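Local coordinates for DNA processing protein DprA (Streptococcus pneumoniae, PDB 3UQZ), which binds single-stranded DNA cooperatively, protects it from nucleases and helps load the RecA recombinase onto it during natural genetic transformation, at residues 3-8 with 92-97; 113-118 with 203-208; 244-249 with 261-266. One frame throughout, in Å; residues are numbered along the deposited sequence.

Contact 1 of 3, residues 3-8 with 92-97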
loop_
_atom_site.group_PDB
_atom_site.type_symbol
_atom_site.label_atom_id
_atom_site.label_comp_id
_atom_site.label_asym_id
_atom_site.label_seq_id
_atom_site.Cartn_x
_atom_site.Cartn_y
_atom_site.Cartn_z
ATOM N N ILE A 3 39.374 29.326 10.378
ATOM C CA ILE A 3 38.199 28.639 10.926
ATOM C C ILE A 3 38.484 27.138 11.003
ATOM O O ILE A 3 38.487 26.447 9.981
ATOM C CB ILE A 3 36.853 28.959 10.200
ATOM C CG1 ILE A 3 36.664 30.475 9.968
ATOM C CG2 ILE A 3 35.663 28.357 10.970
ATOM C CD1 ILE A 3 35.665 30.822 8.857
ATOM N N THR A 4 38.765 26.657 12.223
ATOM C CA THR A 4 39.029 25.244 12.537
ATOM C C THR A 4 37.724 24.633 13.078
ATOM O O THR A 4 36.730 25.364 13.200
ATOM C CB THR A 4 40.170 25.138 13.584
ATOM O OG1 THR A 4 39.811 25.854 14.762
ATOM C CG2 THR A 4 41.497 25.639 13.072
ATOM N N ASN A 5 37.717 23.319 13.426
ATOM C CA ASN A 5 36.520 22.681 13.993
ATOM C C ASN A 5 36.143 23.317 15.330
ATOM O O ASN A 5 34.950 23.513 15.593
ATOM C CB ASN A 5 36.673 21.168 14.132
ATOM C CG ASN A 5 36.706 20.404 12.829
ATOM O OD1 ASN A 5 36.573 20.970 11.725
ATOM N ND2 ASN A 5 36.921 19.087 12.938
ATOM N N TYR A 6 37.159 23.695 16.146
ATOM C CA TYR A 6 36.940 24.389 17.425
ATOM C C TYR A 6 36.265 25.747 17.189
ATOM O O TYR A 6 35.392 26.141 17.970
ATOM C CB TYR A 6 38.262 24.570 18.211
ATOM C CG TYR A 6 38.116 25.492 19.404
ATOM C CD1 TYR A 6 37.485 25.065 20.567
ATOM C CD2 TYR A 6 38.528 26.822 19.337
ATOM C CE1 TYR A 6 37.275 25.932 21.637
ATOM C CE2 TYR A 6 38.321 27.699 20.401
ATOM C CZ TYR A 6 37.709 27.246 21.554
ATOM O OH TYR A 6 37.533 28.104 22.609
ATOM N N GLU A 7 36.683 26.460 16.123
ATOM C CA GLU A 7 36.123 27.765 15.786
ATOM C C GLU A 7 34.687 27.646 15.330
ATOM O O GLU A 7 33.865 28.476 15.731
ATOM C CB GLU A 7 36.994 28.522 14.781
ATOM C CG GLU A 7 38.342 28.953 15.339
ATOM C CD GLU A 7 38.326 30.043 16.393
ATOM O OE1 GLU A 7 37.302 30.755 16.517
ATOM O OE2 GLU A 7 39.355 30.190 17.090
ATOM N N ILE A 8 34.360 26.567 14.575
ATOM C CA ILE A 8 32.992 26.267 14.140
ATOM C C ILE A 8 32.101 26.149 15.395
ATOM O O ILE A 8 31.071 26.824 15.475
ATOM C CB ILE A 8 32.936 25.002 13.232
ATOM C CG1 ILE A 8 33.555 25.289 11.833
ATOM C CG2 ILE A 8 31.512 24.506 13.097
ATOM C CD1 ILE A 8 33.900 24.053 10.966
ATOM N N PRO A 92 24.332 19.325 8.689
ATOM C CA PRO A 92 25.041 19.645 9.947
ATOM C C PRO A 92 26.465 20.084 9.672
ATOM O O PRO A 92 27.195 19.450 8.916
ATOM C CB PRO A 92 24.988 18.341 10.757
ATOM C CG PRO A 92 24.628 17.301 9.793
ATOM C CD PRO A 92 23.812 17.944 8.706
ATOM N N VAL A 93 26.816 21.236 10.207
ATOM C CA VAL A 93 28.126 21.841 10.008
ATOM C C VAL A 93 29.232 21.177 10.867
ATOM O O VAL A 93 30.377 21.074 10.423
ATOM C CB VAL A 93 27.992 23.373 10.137
ATOM C CG1 VAL A 93 28.487 23.914 11.473
ATOM C CG2 VAL A 93 28.606 24.078 8.954
ATOM N N LEU A 94 28.862 20.670 12.057
ATOM C CA LEU A 94 29.759 19.998 12.994
ATOM C C LEU A 94 28.987 18.888 13.723
ATOM O O LEU A 94 27.868 19.123 14.178
ATOM C CB LEU A 94 30.345 21.027 14.000
ATOM C CG LEU A 94 31.274 20.520 15.123
ATOM C CD1 LEU A 94 32.679 20.288 14.624
ATOM C CD2 LEU A 94 31.303 21.493 16.280
ATOM N N LEU A 95 29.585 17.687 13.815
ATOM C CA LEU A 95 29.009 16.520 14.495
ATOM C C LEU A 95 29.989 15.904 15.475
ATOM O O LEU A 95 31.119 15.579 15.103
ATOM C CB LEU A 95 28.532 15.415 13.507
ATOM C CG LEU A 95 27.257 15.677 12.689
ATOM C CD1 LEU A 95 27.158 14.725 11.519
ATOM C CD2 LEU A 95 26.016 15.580 13.547
ATOM N N PHE A 96 29.543 15.726 16.723
ATOM C CA PHE A 96 30.293 15.058 17.777
ATOM C C PHE A 96 29.906 13.598 17.712
ATOM O O PHE A 96 28.769 13.289 17.350
ATOM C CB PHE A 96 29.952 15.622 19.151
ATOM C CG PHE A 96 30.389 17.046 19.339
ATOM C CD1 PHE A 96 31.687 17.345 19.733
ATOM C CD2 PHE A 96 29.500 18.093 19.133
ATOM C CE1 PHE A 96 32.086 18.671 19.922
ATOM C CE2 PHE A 96 29.902 19.415 19.313
ATOM C CZ PHE A 96 31.189 19.694 19.718
ATOM N N TYR A 97 30.845 12.699 18.026
ATOM C CA TYR A 97 30.599 11.269 17.947
ATOM C C TYR A 97 31.223 10.478 19.081
ATOM O O TYR A 97 32.127 10.943 19.776
ATOM C CB TYR A 97 31.024 10.715 16.574
ATOM C CG TYR A 97 32.517 10.625 16.367
ATOM C CD1 TYR A 97 33.216 9.457 16.661
ATOM C CD2 TYR A 97 33.232 11.700 15.841
ATOM C CE1 TYR A 97 34.590 9.370 16.475
ATOM C CE2 TYR A 97 34.611 11.625 15.649
ATOM C CZ TYR A 97 35.285 10.458 15.966
ATOM O OH TYR A 97 36.638 10.373 15.751
#

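Contact 2 of 3, residues 113-118 with 203-208. With SO4 (sulfate ion), chain D.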
loop_
_atom_site.group_PDB
_atom_site.type_symbol
_atom_site.label_atom_id
_atom_site.label_comp_id
_atom_site.label_asym_id
_atom_site.label_seq_id
_atom_site.Cartn_x
_atom_site.Cartn_y
_atom_site.Cartn_z
ATOM N N GLY A 113 9.602 5.474 12.845
ATOM C CA GLY A 113 8.266 5.063 13.249
ATOM C C GLY A 113 7.836 5.475 14.637
ATOM O O GLY A 113 8.583 6.118 15.372
ATOM N N SER A 114 6.621 5.065 14.999
ATOM C CA SER A 114 5.923 5.361 16.253
ATOM C C SER A 114 6.749 5.152 17.506
ATOM O O SER A 114 7.383 4.108 17.661
ATOM C CB SER A 114 4.635 4.546 16.346
ATOM O OG SER A 114 3.706 5.109 17.256
ATOM N N ARG A 115 6.721 6.151 18.404
ATOM C CA ARG A 115 7.374 6.137 19.718
ATOM C C ARG A 115 6.593 5.134 20.599
ATOM O O ARG A 115 7.192 4.400 21.377
ATOM C CB ARG A 115 7.374 7.552 20.356
ATOM C CG ARG A 115 8.729 8.266 20.434
ATOM C CD ARG A 115 9.110 9.101 19.190
ATOM N NE ARG A 115 10.103 10.141 19.511
ATOM C CZ ARG A 115 10.950 10.725 18.656
ATOM N NH1 ARG A 115 10.970 10.378 17.378
ATOM N NH2 ARG A 115 11.786 11.653 19.080
ATOM N N ALA A 116 5.256 5.075 20.423
ATOM C CA ALA A 116 4.334 4.178 21.123
ATOM C C ALA A 116 3.760 3.172 20.114
ATOM O O ALA A 116 2.563 3.172 19.809
ATOM C CB ALA A 116 3.214 4.985 21.779
ATOM N N CYS A 117 4.631 2.340 19.560
ATOM C CA CYS A 117 4.223 1.351 18.575
ATOM C C CYS A 117 3.590 0.127 19.250
ATOM O O CYS A 117 3.652 -0.018 20.472
ATOM C CB CYS A 117 5.417 0.954 17.709
ATOM S SG CYS A 117 6.627 -0.091 18.559
ATOM N N SER A 118 3.029 -0.771 18.434
ATOM C CA SER A 118 2.428 -2.033 18.854
ATOM C C SER A 118 3.475 -3.150 18.757
ATOM O O SER A 118 4.500 -2.981 18.084
ATOM C CB SER A 118 1.232 -2.360 17.961
ATOM O OG SER A 118 1.640 -2.810 16.680
ATOM N N PHE A 203 12.658 20.737 20.099
ATOM C CA PHE A 203 13.163 21.070 18.762
ATOM C C PHE A 203 14.377 20.260 18.284
ATOM O O PHE A 203 14.660 20.246 17.083
ATOM C CB PHE A 203 13.407 22.585 18.628
ATOM C CG PHE A 203 14.660 23.118 19.285
ATOM C CD1 PHE A 203 15.813 23.343 18.541
ATOM C CD2 PHE A 203 14.683 23.408 20.642
ATOM C CE1 PHE A 203 16.968 23.844 19.144
ATOM C CE2 PHE A 203 15.840 23.909 21.244
ATOM C CZ PHE A 203 16.973 24.130 20.488
ATOM N N HIS A 204 15.093 19.597 19.217
ATOM C CA HIS A 204 16.267 18.762 18.923
ATOM C C HIS A 204 15.918 17.531 18.097
ATOM O O HIS A 204 16.749 17.067 17.333
ATOM C CB HIS A 204 16.970 18.313 20.216
ATOM C CG HIS A 204 17.696 19.395 20.952
ATOM N ND1 HIS A 204 18.400 19.121 22.106
ATOM C CD2 HIS A 204 17.806 20.717 20.676
ATOM C CE1 HIS A 204 18.930 20.272 22.487
ATOM N NE2 HIS A 204 18.591 21.264 21.662
ATOM N N PHE A 205 14.701 17.002 18.264
ATOM C CA PHE A 205 14.215 15.798 17.598
ATOM C C PHE A 205 13.879 15.942 16.118
ATOM O O PHE A 205 14.499 15.214 15.339
ATOM C CB PHE A 205 13.195 15.049 18.464
ATOM C CG PHE A 205 13.809 14.746 19.816
ATOM C CD1 PHE A 205 14.696 13.686 19.973
ATOM C CD2 PHE A 205 13.587 15.588 20.904
ATOM C CE1 PHE A 205 15.315 13.447 21.201
ATOM C CE2 PHE A 205 14.208 15.347 22.134
ATOM C CZ PHE A 205 15.061 14.276 22.276
ATOM N N PRO A 206 13.036 16.918 15.670
ATOM C CA PRO A 206 12.854 17.117 14.217
ATOM C C PRO A 206 14.177 17.450 13.520
ATOM O O PRO A 206 14.386 17.017 12.389
ATOM C CB PRO A 206 11.899 18.312 14.141
ATOM C CG PRO A 206 11.215 18.332 15.442
ATOM C CD PRO A 206 12.233 17.897 16.435
ATOM N N ALA A 207 15.076 18.187 14.214
ATOM C CA ALA A 207 16.402 18.584 13.722
ATOM C C ALA A 207 17.310 17.355 13.471
ATOM O O ALA A 207 17.926 17.238 12.416
ATOM C CB ALA A 207 17.052 19.551 14.705
ATOM N N ARG A 208 17.360 16.455 14.448
ATOM C CA ARG A 208 18.075 15.175 14.486
ATOM C C ARG A 208 17.576 14.285 13.318
ATOM O O ARG A 208 18.390 13.628 12.665
ATOM C CB ARG A 208 17.757 14.533 15.853
ATOM C CG ARG A 208 18.386 13.217 16.197
ATOM C CD ARG A 208 17.500 11.985 16.020
ATOM N NE ARG A 208 16.077 12.199 16.256
ATOM C CZ ARG A 208 15.360 11.529 17.141
ATOM N NH1 ARG A 208 15.931 10.617 17.909
ATOM N NH2 ARG A 208 14.066 11.771 17.272
HETATM S S SO4 D . 6.027 9.795 16.508
HETATM O O1 SO4 D . 7.262 10.552 16.670
HETATM O O2 SO4 D . 4.876 10.717 16.568
HETATM O O3 SO4 D . 6.051 9.110 15.215
HETATM O O4 SO4 D . 5.908 8.810 17.574
#

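Contact 3 of 3, residues 244-249 with 261-266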
loop_
_atom_site.group_PDB
_atom_site.type_symbol
_atom_site.label_atom_id
_atom_site.label_comp_id
_atom_site.label_asym_id
_atom_site.label_seq_id
_atom_site.Cartn_x
_atom_site.Cartn_y
_atom_site.Cartn_z
ATOM N N VAL A 244 11.443 6.043 -0.077
ATOM C CA VAL A 244 10.731 5.711 1.146
ATOM C C VAL A 244 10.033 4.370 0.997
ATOM O O VAL A 244 9.324 4.147 0.015
ATOM C CB VAL A 244 9.989 6.852 1.915
ATOM C CG1 VAL A 244 9.930 8.154 1.128
ATOM C CG2 VAL A 244 8.618 6.441 2.422
ATOM N N PHE A 245 10.359 3.438 1.904
ATOM C CA PHE A 245 9.856 2.072 1.923
ATOM C C PHE A 245 8.899 1.939 3.083
ATOM O O PHE A 245 9.333 1.938 4.236
ATOM C CB PHE A 245 11.024 1.070 2.045
ATOM C CG PHE A 245 12.120 1.254 1.028
ATOM C CD1 PHE A 245 11.948 0.841 -0.288
ATOM C CD2 PHE A 245 13.331 1.842 1.384
ATOM C CE1 PHE A 245 12.964 1.021 -1.233
ATOM C CE2 PHE A 245 14.347 2.028 0.434
ATOM C CZ PHE A 245 14.152 1.618 -0.867
ATOM N N ALA A 246 7.590 1.874 2.791
ATOM C CA ALA A 246 6.580 1.801 3.839
ATOM C C ALA A 246 6.052 0.398 4.091
ATOM O O ALA A 246 5.719 -0.321 3.146
ATOM C CB ALA A 246 5.451 2.767 3.549
ATOM N N ILE A 247 6.007 0.001 5.376
ATOM C CA ILE A 247 5.478 -1.288 5.820
ATOM C C ILE A 247 3.975 -1.095 6.093
ATOM O O ILE A 247 3.624 -0.246 6.924
ATOM C CB ILE A 247 6.237 -1.847 7.065
ATOM C CG1 ILE A 247 7.744 -2.066 6.764
ATOM C CG2 ILE A 247 5.578 -3.145 7.574
ATOM C CD1 ILE A 247 8.651 -2.135 8.005
ATOM N N PRO A 248 3.076 -1.842 5.401
ATOM C CA PRO A 248 1.635 -1.660 5.649
ATOM C C PRO A 248 1.157 -2.332 6.934
ATOM O O PRO A 248 1.882 -3.114 7.548
ATOM C CB PRO A 248 0.979 -2.282 4.411
ATOM C CG PRO A 248 1.943 -3.330 3.963
ATOM C CD PRO A 248 3.322 -2.878 4.370
ATOM N N GLY A 249 -0.063 -1.997 7.322
ATOM C CA GLY A 249 -0.715 -2.553 8.499
ATOM C C GLY A 249 -2.223 -2.522 8.380
ATOM O O GLY A 249 -2.758 -2.284 7.292
ATOM N N HIS A 261 -0.773 6.543 3.591
ATOM C CA HIS A 261 -0.818 7.829 2.894
ATOM C C HIS A 261 0.429 7.972 2.003
ATOM O O HIS A 261 0.299 8.379 0.848
ATOM C CB HIS A 261 -0.920 8.984 3.905
ATOM C CG HIS A 261 -0.789 10.345 3.298
ATOM N ND1 HIS A 261 -1.847 10.950 2.631
ATOM C CD2 HIS A 261 0.275 11.182 3.275
ATOM C CE1 HIS A 261 -1.393 12.125 2.223
ATOM N NE2 HIS A 261 -0.124 12.316 2.592
ATOM N N LEU A 262 1.621 7.595 2.533
ATOM C CA LEU A 262 2.897 7.655 1.818
ATOM C C LEU A 262 2.896 6.760 0.577
ATOM O O LEU A 262 3.344 7.203 -0.483
ATOM C CB LEU A 262 4.083 7.309 2.744
ATOM C CG LEU A 262 4.566 8.417 3.697
ATOM C CD1 LEU A 262 5.259 7.826 4.906
ATOM C CD2 LEU A 262 5.455 9.415 2.990
ATOM N N ILE A 263 2.379 5.510 0.705
ATOM C CA ILE A 263 2.267 4.540 -0.397
ATOM C C ILE A 263 1.367 5.118 -1.499
ATOM O O ILE A 263 1.723 5.046 -2.677
ATOM C CB ILE A 263 1.811 3.135 0.087
ATOM C CG1 ILE A 263 2.902 2.477 0.940
ATOM C CG2 ILE A 263 1.420 2.230 -1.092
ATOM C CD1 ILE A 263 2.408 1.384 1.885
ATOM N N GLN A 264 0.236 5.735 -1.105
ATOM C CA GLN A 264 -0.710 6.368 -2.028
ATOM C C GLN A 264 -0.019 7.493 -2.792
ATOM O O GLN A 264 -0.234 7.632 -3.994
ATOM C CB GLN A 264 -1.937 6.906 -1.277
ATOM C CG GLN A 264 -2.862 5.812 -0.759
ATOM C CD GLN A 264 -4.007 6.332 0.083
ATOM O OE1 GLN A 264 -3.917 7.359 0.775
ATOM N NE2 GLN A 264 -5.092 5.583 0.100
ATOM N N GLU A 265 0.849 8.254 -2.094
ATOM C CA GLU A 265 1.613 9.381 -2.631
ATOM C C GLU A 265 2.852 8.994 -3.466
ATOM O O GLU A 265 3.529 9.878 -3.994
ATOM C CB GLU A 265 1.967 10.386 -1.526
ATOM C CG GLU A 265 0.780 11.168 -0.978
ATOM C CD GLU A 265 0.000 12.030 -1.958
ATOM O OE1 GLU A 265 0.624 12.631 -2.864
ATOM O OE2 GLU A 265 -1.239 12.121 -1.804
ATOM N N GLY A 266 3.126 7.697 -3.603
ATOM C CA GLY A 266 4.227 7.230 -4.430
ATOM C C GLY A 266 5.290 6.379 -3.771
ATOM O O GLY A 266 6.162 5.866 -4.478
#

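Contact 1 of 3, residues 3-8 with 92-97
The carboxamide of N5 is gripped at both ends: OD1 is hydrogen-bonded to S75 OG and ND2 to D78 OD2, so the group's rotation is set by two partners beyond the pair of segments. Of the N5 side chain, CB is the atom that meets strand 94-99, 4.1 Å from L94 CD1. The contact joins two domains. Helix 5-13 opens the sterile alpha motif (SAM) domain, and strand 94-99 belongs to the mixed sheet of the Rossmann-like domain. The helix starts at T4, the N-cap residue, whose OG1 accepts a weak bond from the backbone N of E7. Across the interface the contacts are apolar and centre on one branch of I8. Its CG2 lies anti to the backbone N, with CG1 beside that N (chi1 -71°), which carries the methyl over to the other chain segment. There it touches V93 CG1 at 3.5 Å and L94 CB at 3.8 Å. I8, V93 and L94 are all buried, and helix 18-28 packs against the same group, with L25 touching both I8 and V93 and I21 touching V93. L94 completes the pairing from the strand side. Its CG stands anti to the backbone N (chi1 177°), which sends the isobutyl group toward the first turn of the helix, where CD1 also comes within 4.1 Å of the carbonyl O of N5.

Contact 2 of 3, residues 113-118 with 203-208
R115 reaches from the loop after strand 108-113 to helix 204-215, passing a sulfate ion on the way and ending beside F205 and R208. The loop joins a parallel strand of the Rossmann-like sheet to helix 119-130. At its root, the backbone N of R115 donates to sulfate O4 over 2.9 Å, with an N-H...O angle of 158°. CB lies 3.4 Å from the same O4, and CG passes it at 4.1 Å. The chain bends at chi2, keeping the aliphatic part alongside the anion, and CD comes to 3.4 Å from sulfate O1. The guanidinium stays near O1 without bonding to it, NE at 4.0 Å and NH1 at 3.8 Å, while CZ already approaches R208 NH2. NH2 arrives at the helix, 3.7 Å from F205 CD1. That carbon sits at the guanidinium's edge, with ring and guanidinium planes 87° apart, so the groups are not stacked. NH2 also meets R208 NH2, edge against edge, with the planes 77° apart. Both nitrogens are donors, and their modelled separation should not be over-read at 2.70 Å resolution. F205 CD1 also lies 3.3 Å above one face of the R208 guanidinium, offset toward its rim, where bends at chi2 and chi3 bring the group back. Y173 meets the F205 ring from outside the two segments. The sulfate, probably from the crystallisation liquor, is held here by the backbone amide of R115, with that residue's aliphatic chain alongside; the R208 guanidinium lies further off. The paired arginines are consistent with a surface that attracts anions, and phosphates of single-stranded DNA would be plausible ligands, although no DNA is bound to test this.

Contact 3 of 3, residues 244-249 with 261-266
Strand 243-246 and helix 257-264 are the first two elements of a beta-alpha-beta unit that continues into strand 268-269, and A246 and I263 form its closest link within this pair of segments. A246 directs its CB at the helix. I263 leaves its backbone without facing the strand directly; its CG1 arm, beside the backbone N (chi1 -68°), brings the far end over. CG1 and CD1 of I263 both lie 3.7 Å from A246 CB, and CD1 is also 3.9 Å from A246 O. Two residues earlier in the strand and one residue earlier in the helix, V244 CG2 and L262 CD2 make a looser apolar contact of 4.4 Å. M238 of helix 229-239 touches both of these residues, so two helices pack together on this side of the Rossmann-like sheet. All four contacting residues are buried. The helix then ends in a Schellman motif: G266 leaves the helical conformation with a positive phi of 122°, and its N bonds back to I263 O at 3.1 Å before the chain enters strand 268-269. The same helix end lies at the dimer interface. Q264 NE2 is hydrogen-bonded to L269 O and D275 OD2 of the second subunit, while the side chain of I263 packs on L269 of that subunit as well as on L269 of its own chain.

In the fold
The three contacts follow one another along the chain, each closing before the next opens. Contact 1 joins the SAM domain to the Rossmann-like domain, whereas both segments of contacts 2 and 3 lie within the latter. Contacts 1 and 3 reach the same mixed sheet, about 36 Å apart between centres and on opposite sides of the chain's centre. The centre of contact 2, between the loop after strand 108-113 and helix 204-215, is about 25 Å from that of contact 1 and about 18 Å from that of contact 3. Contact 3 borders the second subunit of the assembly; dimerization is crucial for loading RecA, so this end of the sheet is probably relevant to that step.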